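Local coordinates for hypothetical protein PA2201 (Pseudomonas aeruginosa, PDB 2FEF), which is of unknown function but is probably an immunity protein of the PoNi type that protects against a PoNe DNase toxin, at residues B[144-149]-B[198-203]; B[151-156]-B[179-184]. All coordinates share one frame; numbering follows the deposited sequence.

Interaction 1: residues B[144-149]-B[198-203]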
loop_
_atom_site.group_PDB
_atom_site.type_symbol
_atom_site.label_atom_id
_atom_site.label_comp_id
_atom_site.label_asym_id
_atom_site.label_seq_id
_atom_site.Cartn_x
_atom_site.Cartn_y
_atom_site.Cartn_z
ATOM N N GLY B 144 -2.825 -14.278 19.968
ATOM C CA GLY B 144 -1.719 -13.339 19.768
ATOM C C GLY B 144 -2.119 -11.876 19.629
ATOM O O GLY B 144 -1.251 -11.022 19.554
ATOM N N GLN B 145 -3.426 -11.605 19.568
ATOM C CA GLN B 145 -3.916 -10.234 19.450
ATOM C C GLN B 145 -3.809 -9.462 20.746
ATOM O O GLN B 145 -3.981 -8.244 20.738
ATOM C CB GLN B 145 -5.385 -10.195 19.018
ATOM C CG GLN B 145 -5.626 -10.346 17.525
ATOM C CD GLN B 145 -7.098 -10.204 17.159
ATOM O OE1 GLN B 145 -7.918 -11.042 17.520
ATOM N NE2 GLN B 145 -7.436 -9.130 16.436
ATOM N N TYR B 146 -3.581 -10.166 21.853
ATOM C CA TYR B 146 -3.559 -9.558 23.201
ATOM C C TYR B 146 -2.835 -8.198 23.266
ATOM O O TYR B 146 -3.335 -7.301 23.914
ATOM C CB TYR B 146 -2.913 -10.509 24.212
ATOM C CG TYR B 146 -3.077 -10.114 25.668
ATOM C CD1 TYR B 146 -4.217 -10.513 26.398
ATOM C CD2 TYR B 146 -2.069 -9.405 26.350
ATOM C CE1 TYR B 146 -4.368 -10.187 27.747
ATOM C CE2 TYR B 146 -2.223 -9.069 27.692
ATOM C CZ TYR B 146 -3.351 -9.467 28.388
ATOM O OH TYR B 146 -3.490 -9.134 29.714
ATOM N N PRO B 147 -1.665 -8.050 22.613
ATOM C CA PRO B 147 -1.002 -6.732 22.724
ATOM C C PRO B 147 -1.877 -5.548 22.263
ATOM O O PRO B 147 -1.702 -4.476 22.759
ATOM C CB PRO B 147 0.204 -6.858 21.803
ATOM C CG PRO B 147 0.526 -8.348 21.799
ATOM C CD PRO B 147 -0.870 -8.981 21.787
ATOM N N PHE B 148 -2.770 -5.724 21.280
ATOM C CA PHE B 148 -3.650 -4.584 20.913
ATOM C C PHE B 148 -4.627 -4.268 22.018
ATOM O O PHE B 148 -5.028 -3.098 22.197
ATOM C CB PHE B 148 -4.467 -4.888 19.617
ATOM C CG PHE B 148 -3.610 -5.033 18.398
ATOM C CD1 PHE B 148 -3.085 -3.917 17.766
ATOM C CD2 PHE B 148 -3.362 -6.306 17.853
ATOM C CE1 PHE B 148 -2.285 -4.041 16.599
ATOM C CE2 PHE B 148 -2.569 -6.461 16.659
ATOM C CZ PHE B 148 -2.026 -5.326 16.053
ATOM N N ALA B 149 -5.078 -5.305 22.740
ATOM C CA ALA B 149 -6.023 -5.060 23.852
ATOM C C ALA B 149 -5.255 -4.382 25.013
ATOM O O ALA B 149 -5.758 -3.442 25.653
ATOM C CB ALA B 149 -6.679 -6.357 24.317
ATOM N N THR B 198 -4.684 -15.784 33.436
ATOM C CA THR B 198 -3.695 -14.997 32.688
ATOM C C THR B 198 -3.582 -15.645 31.294
ATOM O O THR B 198 -3.138 -16.796 31.172
ATOM C CB THR B 198 -2.337 -14.989 33.407
ATOM O OG1 THR B 198 -2.478 -14.366 34.696
ATOM C CG2 THR B 198 -1.274 -14.223 32.595
ATOM N N PHE B 199 -4.005 -14.918 30.260
ATOM C CA PHE B 199 -4.021 -15.466 28.911
ATOM C C PHE B 199 -2.633 -15.791 28.355
ATOM O O PHE B 199 -2.490 -16.719 27.569
ATOM C CB PHE B 199 -4.794 -14.558 27.946
ATOM C CG PHE B 199 -6.265 -14.410 28.288
ATOM C CD1 PHE B 199 -6.903 -15.318 29.140
ATOM C CD2 PHE B 199 -7.003 -13.355 27.769
ATOM C CE1 PHE B 199 -8.249 -15.163 29.467
ATOM C CE2 PHE B 199 -8.354 -13.210 28.070
ATOM C CZ PHE B 199 -8.973 -14.112 28.917
ATOM N N HIS B 200 -1.628 -15.009 28.768
ATOM C CA HIS B 200 -0.264 -15.152 28.267
ATOM C C HIS B 200 0.698 -15.103 29.456
ATOM O O HIS B 200 1.166 -14.032 29.838
ATOM C CB HIS B 200 0.004 -14.059 27.240
ATOM C CG HIS B 200 -0.995 -14.061 26.122
ATOM N ND1 HIS B 200 -0.835 -14.841 24.999
ATOM C CD2 HIS B 200 -2.182 -13.422 25.974
ATOM C CE1 HIS B 200 -1.878 -14.680 24.202
ATOM N NE2 HIS B 200 -2.696 -13.803 24.760
ATOM N N PRO B 201 0.946 -16.270 30.078
ATOM C CA PRO B 201 1.698 -16.353 31.315
ATOM C C PRO B 201 3.131 -15.803 31.197
ATOM O O PRO B 201 3.709 -15.387 32.194
ATOM C CB PRO B 201 1.699 -17.862 31.640
ATOM C CG PRO B 201 0.554 -18.431 30.860
ATOM C CD PRO B 201 0.481 -17.597 29.616
ATOM N N ARG B 202 3.671 -15.787 29.980
ATOM C CA ARG B 202 4.995 -15.192 29.711
ATOM C C ARG B 202 4.737 -13.956 28.834
ATOM O O ARG B 202 4.422 -14.100 27.672
ATOM C CB ARG B 202 5.850 -16.191 28.922
ATOM C CG ARG B 202 6.539 -17.303 29.740
ATOM C CD ARG B 202 5.623 -18.189 30.583
ATOM N NE ARG B 202 4.724 -19.074 29.828
ATOM C CZ ARG B 202 4.172 -20.187 30.324
ATOM N NH1 ARG B 202 3.354 -20.911 29.573
ATOM N NH2 ARG B 202 4.432 -20.578 31.572
ATOM N N PRO B 203 4.915 -12.741 29.365
ATOM C CA PRO B 203 5.467 -12.362 30.671
ATOM C C PRO B 203 4.487 -12.210 31.840
ATOM O O PRO B 203 4.914 -12.089 32.979
ATOM C CB PRO B 203 6.079 -10.987 30.380
ATOM C CG PRO B 203 5.152 -10.353 29.382
ATOM C CD PRO B 203 4.624 -11.550 28.527
#
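Aromatic packing joins Tyr146, near the start of helix 146-158, to Phe199 and His200, in the loop that leads into the short helix 201-204. The contact is partly buried and has no hydrogen bond between the two segments. The Tyr146 and His200 rings have centroids 5.0 Å apart and planes at 57°, so they meet obliquely. His200 touches near the root of the tyrosine side chain. Its NE2 lies 3.3 Å from Tyr146 CB, and its CD2 lies 3.4 Å from Tyr146 CG. The two side chains run past each other in opposite directions. Tyr146 CG is anti to the backbone N (chi1 -169°), and this sends the ring past the imidazole toward Phe199. There Tyr146 CE1 comes within 4.1 Å of Phe199 CD2, and the two side chains cross at about a right angle.

Polar partners beyond the segments hold both rings. Tyr146 OH is hydrogen-bonded to Asp178 OD1, and Asp178 OD2 accepts a hydrogen bond from Phe199 N. One carboxylate therefore ties both sides of the contact together. His200 NE2 is hydrogen-bonded to Pro141 O, which helps set the rotation of the imidazole. His200 is also the N-cap residue of helix 201-204. Phe204 of that helix meets the Tyr146 ring, while Leu180 and Leu181 of helix 179-189 pack against Tyr146.

Interaction 2: residues B[151-156]-B[179-184]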
loop_
_atom_site.group_PDB
_atom_site.type_symbol
_atom_site.label_atom_id
_atom_site.label_comp_id
_atom_site.label_asym_id
_atom_site.label_seq_id
_atom_site.Cartn_x
_atom_site.Cartn_y
_atom_site.Cartn_z
ATOM N N GLN B 151 -2.629 -2.452 24.656
ATOM C CA GLN B 151 -2.436 -1.058 24.237
ATOM C C GLN B 151 -3.720 -0.230 24.471
ATOM O O GLN B 151 -3.669 0.889 24.982
ATOM C CB GLN B 151 -2.078 -0.965 22.729
ATOM C CG GLN B 151 -1.693 0.492 22.343
ATOM C CD GLN B 151 -1.732 0.743 20.859
ATOM O OE1 GLN B 151 -2.814 0.840 20.266
ATOM N NE2 GLN B 151 -0.553 0.882 20.248
ATOM N N LEU B 152 -4.867 -0.774 24.072
ATOM C CA LEU B 152 -6.120 -0.011 24.184
ATOM C C LEU B 152 -6.421 0.354 25.639
ATOM O O LEU B 152 -6.822 1.498 25.920
ATOM C CB LEU B 152 -7.291 -0.795 23.577
ATOM C CG LEU B 152 -7.279 -0.741 22.046
ATOM C CD1 LEU B 152 -8.304 -1.837 21.560
ATOM C CD2 LEU B 152 -7.630 0.648 21.558
ATOM N N LEU B 153 -6.241 -0.591 26.558
ATOM C CA LEU B 153 -6.579 -0.311 27.958
ATOM C C LEU B 153 -5.479 0.508 28.605
ATOM O O LEU B 153 -5.767 1.530 29.216
ATOM C CB LEU B 153 -6.886 -1.594 28.760
ATOM C CG LEU B 153 -8.333 -2.096 28.639
ATOM C CD1 LEU B 153 -8.802 -2.221 27.166
ATOM C CD2 LEU B 153 -8.542 -3.395 29.363
ATOM N N ALA B 154 -4.218 0.080 28.451
ATOM C CA ALA B 154 -3.113 0.799 29.131
ATOM C C ALA B 154 -2.939 2.223 28.604
ATOM O O ALA B 154 -2.687 3.164 29.398
ATOM C CB ALA B 154 -1.794 0.003 29.005
HETATM N N MSE B 155 -3.128 2.409 27.285
HETATM C CA MSE B 155 -2.903 3.746 26.727
HETATM C C MSE B 155 -4.103 4.593 27.042
HETATM O O MSE B 155 -3.980 5.784 27.185
HETATM C CB MSE B 155 -2.560 3.756 25.223
HETATM C CG MSE B 155 -1.230 3.022 24.795
HETATM SE SE MSE B 155 0.284 3.617 25.981
HETATM C CE MSE B 155 0.359 2.224 27.280
ATOM N N GLY B 156 -5.267 3.970 27.189
ATOM C CA GLY B 156 -6.458 4.691 27.722
ATOM C C GLY B 156 -6.170 5.340 29.086
ATOM O O GLY B 156 -6.540 6.486 29.341
ATOM N N ARG B 179 -6.812 -11.304 34.044
ATOM C CA ARG B 179 -6.568 -10.587 35.294
ATOM C C ARG B 179 -5.990 -9.188 35.049
ATOM O O ARG B 179 -6.510 -8.192 35.564
ATOM C CB ARG B 179 -5.651 -11.377 36.217
ATOM C CG ARG B 179 -5.380 -10.657 37.574
ATOM C CD ARG B 179 -4.692 -11.570 38.562
ATOM N NE ARG B 179 -5.615 -12.515 39.172
ATOM C CZ ARG B 179 -5.255 -13.451 40.053
ATOM N NH1 ARG B 179 -3.982 -13.572 40.403
ATOM N NH2 ARG B 179 -6.171 -14.267 40.576
ATOM N N LEU B 180 -4.938 -9.124 34.245
ATOM C CA LEU B 180 -4.300 -7.832 33.944
ATOM C C LEU B 180 -5.261 -6.846 33.268
ATOM O O LEU B 180 -5.367 -5.693 33.692
ATOM C CB LEU B 180 -3.015 -7.998 33.107
ATOM C CG LEU B 180 -2.393 -6.678 32.612
ATOM C CD1 LEU B 180 -1.912 -5.775 33.764
ATOM C CD2 LEU B 180 -1.277 -6.929 31.616
ATOM N N LEU B 181 -5.968 -7.298 32.240
ATOM C CA LEU B 181 -6.907 -6.398 31.554
ATOM C C LEU B 181 -8.001 -5.923 32.519
ATOM O O LEU B 181 -8.414 -4.749 32.460
ATOM C CB LEU B 181 -7.537 -7.051 30.299
ATOM C CG LEU B 181 -6.584 -7.377 29.131
ATOM C CD1 LEU B 181 -7.329 -8.100 27.961
ATOM C CD2 LEU B 181 -5.759 -6.130 28.664
ATOM N N ASP B 182 -8.464 -6.816 33.400
ATOM C CA ASP B 182 -9.415 -6.418 34.446
ATOM C C ASP B 182 -8.858 -5.359 35.415
ATOM O O ASP B 182 -9.567 -4.388 35.731
ATOM C CB ASP B 182 -9.948 -7.624 35.231
ATOM C CG ASP B 182 -10.968 -8.452 34.434
ATOM O OD1 ASP B 182 -11.384 -8.023 33.336
ATOM O OD2 ASP B 182 -11.359 -9.536 34.933
ATOM N N TYR B 183 -7.615 -5.523 35.876
ATOM C CA TYR B 183 -6.949 -4.470 36.666
ATOM C C TYR B 183 -6.827 -3.148 35.920
ATOM O O TYR B 183 -7.093 -2.095 36.496
ATOM C CB TYR B 183 -5.575 -4.924 37.170
ATOM C CG TYR B 183 -5.673 -5.656 38.491
ATOM C CD1 TYR B 183 -6.157 -6.953 38.549
ATOM C CD2 TYR B 183 -5.257 -5.047 39.678
ATOM C CE1 TYR B 183 -6.252 -7.638 39.762
ATOM C CE2 TYR B 183 -5.342 -5.725 40.899
ATOM C CZ TYR B 183 -5.847 -7.023 40.923
ATOM O OH TYR B 183 -5.956 -7.709 42.109
ATOM N N LEU B 184 -6.423 -3.200 34.647
ATOM C CA LEU B 184 -6.288 -1.975 33.842
ATOM C C LEU B 184 -7.614 -1.249 33.639
ATOM O O LEU B 184 -7.654 -0.027 33.637
ATOM C CB LEU B 184 -5.617 -2.259 32.499
ATOM C CG LEU B 184 -4.150 -2.713 32.602
ATOM C CD1 LEU B 184 -3.579 -3.034 31.223
ATOM C CD2 LEU B 184 -3.309 -1.632 33.331
#
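Leu153 and Ala154 of helix 146-158 pack against Leu181 and Leu184 of helix 179-189 in a buried, apolar contact. Leu153 contributes most. Its CB faces Leu184 CB at 4.0 Å, where the CA atoms of the same two residues are 6.1 Å apart. Its CD2 methyl reaches back one turn to Leu181, lying 3.9 Å from Leu181 CB. The Leu153 and Leu181 side chains cross at about a right angle. On Leu184, the chain from CA to CD1 is extended (chi2 177°), which puts CD1 at its far end, 4.2 Å from Ala154 CB.

Leu153 CD2 also meets the backbone, 3.4 Å from Leu181 O, in a van der Waals contact. No hydrogen bond links the two segments. Polar groups on other sides of the helices have other partners: Arg179 forms a salt bridge with Glu212, and Gln151 NE2 is hydrogen-bonded to Ser84 O and Ala252 O.

Helix 258-267 extends the apolar cluster, with Met258 against Ala154 and Ala262 against Leu184. The axes of the two short segments approach to 9.6 Å and run in similar directions, 30° apart. This is apolar packing of two roughly parallel helices in the core of an all-helical fold.

How the interactions relate
The centres of interactions 1 and 2 are about 11 Å apart, and both use helix 146-158. Interaction 1 lies at its start and interaction 2 about two turns further on. Along the chain the order is 144-149, 151-156, 179-184 and 198-203, so the segments of interaction 1 bracket those of interaction 2. The two contacts also touch directly. Tyr146 OH is 3.6 Å from Leu181 CG, and Ala149 O is 4.0 Å from Leu181 CD2. Helix 146-158 thus packs on helix 179-189 in the interior and meets the loop before helix 201-204 nearer the surface. Together they tie helix 146-158 to two later, consecutive parts of the chain.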